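Side-chain contacts in aspartate aminotransferase (Thermotoga maritima, PDB 1O4S), which transfers the amino group of L-aspartate to 2-oxoglutarate, giving oxaloacetate and L-glutamate, with pyridoxal 5'-phosphate as cofactor: residues B[73-78]-B[279-284]; B[103-108]-B[270-275]. All blocks are in the same frame, centred on the assembly; numbering follows the deposited sequence. Where two conformers were deposited one is given.

Contact 1 of 2, residues B[73-78]-B[279-284]. With PLP (pyridoxal-5'-phosphate), chain J.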
loop_
_atom_site.group_PDB
_atom_site.type_symbol
_atom_site.label_atom_id
_atom_site.label_comp_id
_atom_site.label_asym_id
_atom_site.label_seq_id
_atom_site.Cartn_x
_atom_site.Cartn_y
_atom_site.Cartn_z
ATOM N N LYS B 73 8.435 4.939 -13.447
ATOM C CA LYS B 73 7.123 5.311 -13.907
ATOM C C LYS B 73 6.120 4.257 -13.542
ATOM O O LYS B 73 6.483 3.150 -13.139
ATOM C CB LYS B 73 7.116 5.557 -15.432
ATOM C CG LYS B 73 8.010 6.735 -15.882
ATOM C CD LYS B 73 7.459 8.092 -15.329
ATOM C CE LYS B 73 8.309 9.309 -15.708
ATOM N NZ LYS B 73 8.432 9.578 -17.169
ATOM N N TYR B 74 4.849 4.630 -13.686
ATOM C CA TYR B 74 3.786 3.711 -13.371
ATOM C C TYR B 74 3.934 2.424 -14.219
ATOM O O TYR B 74 4.386 2.482 -15.363
ATOM C CB TYR B 74 2.422 4.348 -13.649
ATOM C CG TYR B 74 1.939 5.449 -12.694
ATOM C CD1 TYR B 74 1.966 5.292 -11.298
ATOM C CD2 TYR B 74 1.372 6.588 -13.203
ATOM C CE1 TYR B 74 1.494 6.313 -10.448
ATOM C CE2 TYR B 74 0.874 7.584 -12.394
ATOM C CZ TYR B 74 0.942 7.458 -11.010
ATOM O OH TYR B 74 0.411 8.512 -10.275
ATOM N N THR B 75 3.551 1.300 -13.632
ATOM C CA THR B 75 3.405 0.021 -14.344
ATOM C C THR B 75 1.963 -0.489 -14.220
ATOM O O THR B 75 1.134 0.115 -13.551
ATOM C CB THR B 75 4.341 -1.059 -13.772
ATOM O OG1 THR B 75 3.986 -1.358 -12.412
ATOM C CG2 THR B 75 5.714 -0.594 -13.707
ATOM N N ASP B 76 1.692 -1.611 -14.884
ATOM C CA ASP B 76 0.485 -2.393 -14.673
ATOM C C ASP B 76 0.287 -2.519 -13.155
ATOM O O ASP B 76 1.194 -2.887 -12.450
ATOM C CB ASP B 76 0.710 -3.750 -15.333
ATOM C CG ASP B 76 -0.502 -4.673 -15.302
ATOM O OD1 ASP B 76 -1.415 -4.548 -14.457
ATOM O OD2 ASP B 76 -0.566 -5.633 -16.077
ATOM N N PRO B 77 -0.881 -2.176 -12.634
ATOM C CA PRO B 77 -1.118 -2.251 -11.177
ATOM C C PRO B 77 -0.912 -3.636 -10.545
ATOM O O PRO B 77 -0.615 -3.716 -9.333
ATOM C CB PRO B 77 -2.600 -1.867 -11.019
ATOM C CG PRO B 77 -3.024 -1.292 -12.260
ATOM C CD PRO B 77 -2.054 -1.685 -13.370
ATOM N N ARG B 78 -1.088 -4.704 -11.313
ATOM C CA ARG B 78 -0.853 -6.050 -10.780
ATOM C C ARG B 78 0.587 -6.457 -10.798
ATOM O O ARG B 78 0.876 -7.542 -10.340
ATOM C CB ARG B 78 -1.673 -7.156 -11.485
ATOM C CG ARG B 78 -2.133 -6.821 -12.829
ATOM C CD ARG B 78 -2.982 -7.762 -13.597
ATOM N NE ARG B 78 -2.774 -7.354 -14.987
ATOM C CZ ARG B 78 -3.095 -8.041 -16.051
ATOM N NH1 ARG B 78 -3.731 -9.213 -15.952
ATOM N NH2 ARG B 78 -2.800 -7.518 -17.234
ATOM N N ILE B 279 3.316 -1.271 -7.371
ATOM C CA ILE B 279 4.406 -1.091 -6.401
ATOM C C ILE B 279 5.590 -0.417 -7.078
ATOM O O ILE B 279 5.717 -0.373 -8.288
ATOM C CB ILE B 279 4.807 -2.410 -5.685
ATOM C CG1 ILE B 279 5.705 -3.311 -6.540
ATOM C CG2 ILE B 279 3.569 -3.185 -5.237
ATOM C CD1 ILE B 279 6.403 -4.454 -5.755
ATOM N N ASN B 280 6.462 0.104 -6.242
ATOM C CA ASN B 280 7.673 0.742 -6.663
ATOM C C ASN B 280 8.363 -0.004 -7.813
ATOM O O ASN B 280 8.677 -1.206 -7.704
ATOM C CB ASN B 280 8.592 0.837 -5.442
ATOM C CG ASN B 280 9.894 1.539 -5.739
ATOM O OD1 ASN B 280 10.794 0.980 -6.372
ATOM N ND2 ASN B 280 10.037 2.742 -5.210
ATOM N N THR B 281 8.619 0.705 -8.904
ATOM C CA THR B 281 9.145 0.049 -10.106
ATOM C C THR B 281 10.545 -0.494 -9.912
ATOM O O THR B 281 10.876 -1.561 -10.450
ATOM C CB THR B 281 9.128 1.011 -11.303
ATOM O OG1 THR B 281 7.851 1.658 -11.359
ATOM C CG2 THR B 281 9.292 0.264 -12.620
ATOM N N VAL B 282 11.386 0.260 -9.204
ATOM C CA VAL B 282 12.715 -0.247 -8.882
ATOM C C VAL B 282 12.613 -1.605 -8.188
ATOM O O VAL B 282 13.319 -2.547 -8.549
ATOM C CB VAL B 282 13.576 0.752 -8.049
ATOM C CG1 VAL B 282 15.016 0.265 -7.974
ATOM C CG2 VAL B 282 13.521 2.148 -8.647
ATOM N N ALA B 283 11.744 -1.688 -7.182
ATOM C CA ALA B 283 11.508 -2.909 -6.437
ATOM C C ALA B 283 11.092 -4.074 -7.369
ATOM O O ALA B 283 11.498 -5.207 -7.195
ATOM C CB ALA B 283 10.427 -2.677 -5.350
ATOM N N GLN B 284 10.267 -3.786 -8.351
ATOM C CA GLN B 284 9.842 -4.811 -9.287
ATOM C C GLN B 284 11.024 -5.364 -10.017
ATOM O O GLN B 284 11.144 -6.584 -10.111
ATOM C CB GLN B 284 8.787 -4.308 -10.231
ATOM C CG GLN B 284 7.531 -3.909 -9.524
ATOM C CD GLN B 284 6.360 -3.672 -10.451
ATOM O OE1 GLN B 284 5.959 -4.565 -11.164
ATOM N NE2 GLN B 284 5.786 -2.495 -10.394
HETATM N N1 PLP J . -4.813 12.508 -7.244
HETATM C C2 PLP J . -5.001 12.764 -8.595
HETATM C C2A PLP J . -6.296 13.494 -8.944
HETATM C C3 PLP J . -4.022 12.360 -9.550
HETATM O O3 PLP J . -4.211 12.576 -10.744
HETATM C C4 PLP J . -2.812 11.714 -9.134
HETATM C C4A PLP J . -1.696 11.236 -10.082
HETATM C C5 PLP J . -2.694 11.481 -7.758
HETATM C C6 PLP J . -3.677 11.897 -6.827
HETATM C C5A PLP J . -1.469 10.853 -7.159
HETATM O O4P PLP J . -1.005 9.586 -7.546
HETATM P P PLP J . 0.229 8.934 -6.793
HETATM O O1P PLP J . 0.995 8.512 -7.986
HETATM O O2P PLP J . 0.806 9.893 -5.864
HETATM O O3P PLP J . -0.444 7.823 -6.076
HETATM O O HOH W 1 1.954 -4.050 -8.315
#
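Torsions bring Thr75 and Gln284 together: Thr75 OG1 stands between its backbone N and carbonyl carbon (chi1 64°), while Gln284 CG lies beside its own backbone N and the chain runs on extended to meet the threonine from the opposite direction. The site is the start of helix 281-290, at the dimer interface of a class I aminotransferase, where the loop between helices 57-68 and 81-95 lies against the helix's first turn. Asn280 is the N-cap, its OD1 accepting from Ala283 N on a lone pair in the carbonyl plane.

Gln284 NE2 donates to Thr75 OG1 at 2.9 Å with an N-H...O angle of 154°, the hydroxyl lying close to the amide plane. The same nitrogen gives a second bond to Ile279 O at 3.0 Å, from above that carbonyl's plane. With Gln284 OE1 accepting from Ile80 N, three bonds fix the rotation of the amide and identify its nitrogen. Thr75 OG1 in turn donates to Asp76 O at 3.2 Å, so the hydroxyl serves as acceptor and donor at once.

One turn earlier, Thr281 OG1 donates to Lys73 O at 2.7 Å, with a C=O...donor angle of 150° and some tilt from the carbonyl plane. The two threonine side chains slide past each other in opposite directions, CG2 of Thr75 lying 3.8 Å from CG2 of Thr281. A water extends the link, donating to Pro77 O and accepting from Ile279 N.

Between Lys73 and Thr75, Tyr74 turns away from the helix towards a cofactor that is also hydrogen-bonded by Ser245 and Arg254 of the second subunit, among others. Phosphate oxygen O1P lies at the ring edge, in plane, and accepts a very short 2.4 Å hydrogen bond from Tyr74 OH.

Contact 2 of 2, residues B[103-108]-B[270-275]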
loop_
_atom_site.group_PDB
_atom_site.type_symbol
_atom_site.label_atom_id
_atom_site.label_comp_id
_atom_site.label_asym_id
_atom_site.label_seq_id
_atom_site.Cartn_x
_atom_site.Cartn_y
_atom_site.Cartn_z
ATOM N N GLN B 103 -2.633 -15.199 -12.911
ATOM C CA GLN B 103 -3.014 -15.693 -11.585
ATOM C C GLN B 103 -2.250 -15.019 -10.444
ATOM O O GLN B 103 -2.508 -15.302 -9.296
ATOM C CB GLN B 103 -2.766 -17.200 -11.498
ATOM C CG GLN B 103 -3.742 -18.019 -12.290
ATOM C CD GLN B 103 -3.502 -19.516 -12.161
ATOM O OE1 GLN B 103 -2.909 -20.114 -13.047
ATOM N NE2 GLN B 103 -3.943 -20.113 -11.054
ATOM N N VAL B 104 -1.288 -14.166 -10.789
ATOM C CA VAL B 104 -0.341 -13.546 -9.851
ATOM C C VAL B 104 -0.635 -12.056 -9.734
ATOM O O VAL B 104 -0.869 -11.376 -10.723
ATOM C CB VAL B 104 1.128 -13.702 -10.337
ATOM C CG1 VAL B 104 2.154 -12.982 -9.363
ATOM C CG2 VAL B 104 1.482 -15.182 -10.554
ATOM N N VAL B 105 -0.606 -11.535 -8.515
ATOM C CA VAL B 105 -0.639 -10.100 -8.301
ATOM C C VAL B 105 0.541 -9.763 -7.402
ATOM O O VAL B 105 0.737 -10.378 -6.365
ATOM C CB VAL B 105 -1.948 -9.614 -7.607
ATOM C CG1 VAL B 105 -2.022 -8.132 -7.618
ATOM C CG2 VAL B 105 -3.180 -10.206 -8.300
ATOM N N VAL B 106 1.289 -8.765 -7.806
ATOM C CA VAL B 106 2.460 -8.311 -7.094
ATOM C C VAL B 106 1.991 -7.174 -6.189
ATOM O O VAL B 106 1.270 -6.289 -6.627
ATOM C CB VAL B 106 3.533 -7.843 -8.097
ATOM C CG1 VAL B 106 4.703 -7.154 -7.362
ATOM C CG2 VAL B 106 4.001 -9.040 -8.940
ATOM N N THR B 107 2.410 -7.234 -4.926
ATOM C CA THR B 107 1.943 -6.384 -3.854
ATOM C C THR B 107 3.085 -5.856 -2.997
ATOM O O THR B 107 4.220 -6.324 -3.065
ATOM C CB THR B 107 1.021 -7.240 -2.927
ATOM O OG1 THR B 107 1.779 -8.336 -2.364
ATOM C CG2 THR B 107 -0.165 -7.925 -3.704
ATOM N N ASN B 108 2.781 -4.878 -2.171
ATOM C CA ASN B 108 3.751 -4.289 -1.256
ATOM C C ASN B 108 3.937 -5.194 -0.046
ATOM O O ASN B 108 3.268 -5.042 0.982
ATOM C CB ASN B 108 3.275 -2.901 -0.791
ATOM C CG ASN B 108 3.376 -1.848 -1.872
ATOM O OD1 ASN B 108 4.467 -1.450 -2.213
ATOM N ND2 ASN B 108 2.234 -1.361 -2.382
ATOM N N LYS B 270 -7.905 -5.413 -8.634
ATOM C CA LYS B 270 -8.734 -4.237 -8.465
ATOM C C LYS B 270 -8.451 -3.555 -7.134
ATOM O O LYS B 270 -8.269 -2.382 -7.123
ATOM C CB LYS B 270 -10.218 -4.599 -8.573
ATOM C CG LYS B 270 -10.648 -4.959 -9.972
ATOM C CD LYS B 270 -12.115 -5.407 -9.981
ATOM C CE LYS B 270 -12.523 -5.961 -11.347
ATOM N NZ LYS B 270 -13.612 -6.989 -11.240
ATOM N N ILE B 271 -8.371 -4.305 -6.038
ATOM C CA ILE B 271 -7.993 -3.738 -4.750
ATOM C C ILE B 271 -6.629 -3.013 -4.868
ATOM O O ILE B 271 -6.492 -1.873 -4.436
ATOM C CB ILE B 271 -7.899 -4.808 -3.606
ATOM C CG1 ILE B 271 -9.167 -5.678 -3.473
ATOM C CG2 ILE B 271 -7.635 -4.107 -2.249
ATOM C CD1 ILE B 271 -10.390 -4.897 -3.187
ATOM N N GLN B 272 -5.639 -3.708 -5.435
ATOM C CA GLN B 272 -4.263 -3.219 -5.541
ATOM C C GLN B 272 -4.270 -1.925 -6.296
ATOM O O GLN B 272 -3.669 -0.940 -5.886
ATOM C CB GLN B 272 -3.364 -4.255 -6.259
ATOM C CG GLN B 272 -1.858 -3.885 -6.353
ATOM C CD GLN B 272 -1.136 -3.930 -5.032
ATOM O OE1 GLN B 272 -1.499 -4.686 -4.155
ATOM N NE2 GLN B 272 -0.080 -3.157 -4.912
ATOM N N SER B 273 -5.028 -1.925 -7.384
ATOM C CA SER B 273 -5.044 -0.817 -8.300
ATOM C C SER B 273 -5.606 0.471 -7.656
ATOM O O SER B 273 -5.070 1.575 -7.874
ATOM C CB SER B 273 -5.871 -1.191 -9.533
ATOM O OG SER B 273 -6.002 -0.090 -10.371
ATOM N N HIS B 274 -6.688 0.342 -6.886
ATOM C CA HIS B 274 -7.345 1.515 -6.356
ATOM C C HIS B 274 -6.756 1.992 -5.034
ATOM O O HIS B 274 -7.009 3.131 -4.643
ATOM C CB HIS B 274 -8.840 1.257 -6.216
ATOM C CG HIS B 274 -9.516 1.013 -7.524
ATOM N ND1 HIS B 274 -9.499 1.943 -8.540
ATOM C CD2 HIS B 274 -10.206 -0.053 -7.992
ATOM C CE1 HIS B 274 -10.148 1.461 -9.584
ATOM N NE2 HIS B 274 -10.569 0.243 -9.282
ATOM N N THR B 275 -5.994 1.130 -4.360
ATOM C CA THR B 275 -5.473 1.451 -3.034
ATOM C C THR B 275 -4.081 2.089 -3.079
ATOM O O THR B 275 -3.907 3.174 -2.564
ATOM C CB THR B 275 -5.484 0.239 -2.075
ATOM O OG1 THR B 275 -4.793 -0.876 -2.647
ATOM C CG2 THR B 275 -6.936 -0.236 -1.794
#
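The edge strand 104-107 of the seven-stranded sheet in this aminotransferase is flanked by helix 262-275, and Gln272 is the helix side chain that spans the gap. The axes of the short segments approach to 9.5 Å at 29°, running in roughly the same direction. Gln272 CG is anti to the backbone N (chi1 -176°) and the chain bends at chi2 (70°), laying the amide against the strand's end. There CD lies 3.7 Å from Val106 O, and OE1 is 3.5 Å from Thr107 CG2, the two side chains crossing at about a right angle. Two residues before Thr107 on the strand, Val105 CG1 reaches Gln272 CB at 4.3 Å.

The polar atoms of this buried amide are satisfied elsewhere: OE1 accepts from Asn116 ND2, while NE2 donates to Gln112 OE1 and Ser277 O. Asn108 ND2 also donates to Gln112 OE1, a shared acceptor consistent with the closeness of the two amide nitrogens. A leucine replacing Gln272 would probably leave Asn116 ND2 and Ser277 O without these mates.

Helix 109-121 thus closes one flank through Gln112 and Asn116, helix 81-95 packs on Val104 and Val106, and strand 256-259 pairs with this strand.

Overall arrangement
Contacts 1 and 2 have centres about 11 Å apart, and their segments follow in the order 73-78, 103-108, 270-275, 279-284, so the pair 103-108/270-275 falls within the span bracketed by contact 1. They meet directly: Arg78 O lies 2.8 Å from Val106 N, a probable hydrogen bond that ties the loop to the edge strand, Pro77 O is 3.2 Å from Gln272 CG, and Ile279 CG2 packs 3.5 Å from Thr107 C. The successive helices 262-275 and 281-290 supply one side of each contact. Both contacts touch the second subunit, which places this joined region at the homodimer interface beside the cofactor sites.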